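PDB 3EWN: ThiJ/PfpI family protein, which is of unknown function but belongs to the DJ-1/PfpI family, whose fold is related to that of class I glutamine amidotransferases. Local coordinates for residues A[137-142]-A[165-170]. Residues are numbered along the deposited sequence; the frame is centred on the assembly and turned at random.
Sequences KGYKAT and RDRNRI
Asp166 meets the 137-142 segment with its carboxylate, at the point where strand 163-166 gives way to a type II' turn that runs to Arg169 and leads into strand 169-172. With CG anti to the backbone N, the carboxylate is carried toward Lys140, and OD2 takes the backbone N-H of Lys140 on its anti lone pair, a nearly straight bond of 2.8 Å from Lys140 N to Asp166 OD2. The same carboxylate is gripped side-on by the next residue: Arg167 NE lies 2.8 Å from Asp166 OD1 in a salt bridge, and Arg167 NH1 bonds to OD2, both approaching from above the carboxylate plane. Held this way, the Arg167 guanidinium lies over one face of the Tyr139 ring, its CZ 3.3 Å from Tyr139 CE1 and the planes only 14° apart, while NH1 also makes a weak bond to Gly138 O. Asn168 reaches Tyr139 through water: water 1 donates to its OD1 and hydrogen-bonds to Tyr139 OH. Asn168 OD1 also accepts from Arg169 NH1 at 2.7 Å on an in-plane lone pair. Arg169 then takes the opposite face. A bend at chi2 (63°) turns its chain so that CD makes a CH-pi contact, 3.6 Å from the centroid of the Tyr139 ring, and the guanidinium lies almost parallel to the ring at 5°, with Arg169 CZ 3.4 Å from Tyr139 CZ. Tyr139 is thus the filling of a double cation-pi sandwich, joining the loop that leads into strand 140-141 to the hairpin at the edge of the central sheet. Two arginine charges bracket one ring; the Asp166 carboxylate probably offsets that of Arg167, and the bonds from Arg169 NE to Leu135 O and from Arg169 NH1 to Asn168 OD1 help fix the orientation of its guanidinium.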
loop_
_atom_site.group_PDB
_atom_site.type_symbol
_atom_site.label_atom_id
_atom_site.label_comp_id
_atom_site.label_asym_id
_atom_site.label_seq_id
_atom_site.Cartn_x
_atom_site.Cartn_y
_atom_site.Cartn_z
ATOM N N LYS A 137 12.959 0.755 -25.048
ATOM C CA LYS A 137 14.004 0.544 -26.045
ATOM C C LYS A 137 15.211 1.422 -25.747
ATOM O O LYS A 137 15.188 2.631 -25.984
ATOM C CB LYS A 137 13.468 0.851 -27.448
ATOM C CG LYS A 137 12.323 -0.048 -27.887
ATOM C CD LYS A 137 11.896 0.261 -29.316
ATOM C CE LYS A 137 10.654 -0.525 -29.697
ATOM N NZ LYS A 137 10.836 -1.983 -29.458
ATOM N N GLY A 138 16.262 0.804 -25.215
ATOM C CA GLY A 138 17.472 1.533 -24.880
ATOM C C GLY A 138 17.409 2.255 -23.545
ATOM O O GLY A 138 18.300 3.034 -23.219
ATOM N N TYR A 139 16.364 1.990 -22.767
ATOM C CA TYR A 139 16.186 2.638 -21.467
ATOM C C TYR A 139 16.612 1.781 -20.288
ATOM O O TYR A 139 16.348 0.580 -20.257
ATOM C CB TYR A 139 14.714 3.009 -21.261
ATOM C CG TYR A 139 14.239 4.156 -22.110
ATOM C CD1 TYR A 139 14.341 5.468 -21.659
ATOM C CD2 TYR A 139 13.720 3.931 -23.386
ATOM C CE1 TYR A 139 13.941 6.535 -22.461
ATOM C CE2 TYR A 139 13.320 4.978 -24.189
ATOM C CZ TYR A 139 13.433 6.277 -23.726
ATOM O OH TYR A 139 13.037 7.315 -24.532
ATOM N N LYS A 140 17.274 2.405 -19.317
ATOM C CA LYS A 140 17.663 1.695 -18.108
ATOM C C LYS A 140 16.362 1.542 -17.331
ATOM O O LYS A 140 15.511 2.433 -17.347
ATOM C CB LYS A 140 18.657 2.523 -17.284
ATOM C CG LYS A 140 20.062 2.545 -17.836
ATOM C CD LYS A 140 20.930 3.548 -17.084
ATOM C CE LYS A 140 21.008 3.243 -15.598
ATOM N NZ LYS A 140 21.796 4.288 -14.879
ATOM N N ALA A 141 16.199 0.413 -16.658
ATOM C CA ALA A 141 14.989 0.182 -15.887
ATOM C C ALA A 141 15.202 -0.947 -14.901
ATOM O O ALA A 141 16.043 -1.821 -15.114
ATOM C CB ALA A 141 13.827 -0.149 -16.821
ATOM N N THR A 142 14.442 -0.918 -13.813
ATOM C CA THR A 142 14.543 -1.955 -12.800
ATOM C C THR A 142 13.229 -2.727 -12.759
ATOM O O THR A 142 12.334 -2.482 -13.563
ATOM C CB THR A 142 14.864 -1.351 -11.409
ATOM O OG1 THR A 142 15.056 -2.412 -10.462
ATOM C CG2 THR A 142 13.735 -0.457 -10.932
ATOM N N ARG A 165 15.853 6.131 -12.978
ATOM C CA ARG A 165 15.331 7.121 -13.901
ATOM C C ARG A 165 16.254 7.259 -15.101
ATOM O O ARG A 165 17.463 7.377 -14.958
ATOM C CB ARG A 165 15.166 8.494 -13.247
ATOM C CG ARG A 165 14.655 9.515 -14.259
ATOM C CD ARG A 165 14.391 10.895 -13.685
ATOM N NE ARG A 165 13.875 11.774 -14.734
ATOM C CZ ARG A 165 13.533 13.044 -14.554
ATOM N NH1 ARG A 165 13.650 13.603 -13.358
ATOM N NH2 ARG A 165 13.067 13.755 -15.574
ATOM N N ASP A 166 15.670 7.217 -16.287
ATOM C CA ASP A 166 16.423 7.374 -17.523
ATOM C C ASP A 166 15.520 8.242 -18.387
ATOM O O ASP A 166 14.521 7.765 -18.927
ATOM C CB ASP A 166 16.654 6.018 -18.185
ATOM C CG ASP A 166 17.443 6.125 -19.479
ATOM O OD1 ASP A 166 17.735 7.259 -19.919
ATOM O OD2 ASP A 166 17.763 5.071 -20.060
ATOM N N ARG A 167 15.876 9.515 -18.512
ATOM C CA ARG A 167 15.072 10.446 -19.278
ATOM C C ARG A 167 13.674 10.477 -18.654
ATOM O O ARG A 167 13.543 10.735 -17.457
ATOM C CB ARG A 167 15.047 10.025 -20.751
ATOM C CG ARG A 167 16.348 10.387 -21.482
ATOM C CD ARG A 167 16.546 9.555 -22.740
ATOM N NE ARG A 167 16.957 8.192 -22.416
ATOM C CZ ARG A 167 17.012 7.201 -23.295
ATOM N NH1 ARG A 167 17.402 5.993 -22.906
ATOM N NH2 ARG A 167 16.669 7.415 -24.562
ATOM N N ASN A 168 12.631 10.207 -19.431
ATOM C CA ASN A 168 11.292 10.247 -18.860
ATOM C C ASN A 168 10.750 8.878 -18.450
ATOM O O ASN A 168 9.545 8.703 -18.291
ATOM C CB ASN A 168 10.331 10.946 -19.826
ATOM C CG ASN A 168 9.936 10.070 -20.985
ATOM O OD1 ASN A 168 10.745 9.301 -21.505
ATOM N ND2 ASN A 168 8.683 10.189 -21.409
ATOM N N ARG A 169 11.650 7.914 -18.283
ATOM C CA ARG A 169 11.278 6.571 -17.843
ATOM C C ARG A 169 11.719 6.447 -16.392
ATOM O O ARG A 169 12.906 6.564 -16.094
ATOM C CB ARG A 169 12.001 5.496 -18.665
ATOM C CG ARG A 169 11.216 4.930 -19.841
ATOM C CD ARG A 169 10.908 5.986 -20.894
ATOM N NE ARG A 169 10.467 5.357 -22.137
ATOM C CZ ARG A 169 10.086 6.022 -23.222
ATOM N NH1 ARG A 169 10.085 7.348 -23.224
ATOM N NH2 ARG A 169 9.724 5.361 -24.313
ATOM N N ILE A 170 10.769 6.221 -15.491
ATOM C CA ILE A 170 11.099 6.070 -14.080
ATOM C C ILE A 170 10.465 4.778 -13.582
ATOM O O ILE A 170 9.246 4.609 -13.636
ATOM C CB ILE A 170 10.589 7.274 -13.259
ATOM C CG1 ILE A 170 11.173 8.566 -13.845
ATOM C CG2 ILE A 170 11.000 7.113 -11.793
ATOM C CD1 ILE A 170 10.721 9.843 -13.171
HETATM O O HOH W 1 12.776 9.679 -23.549
#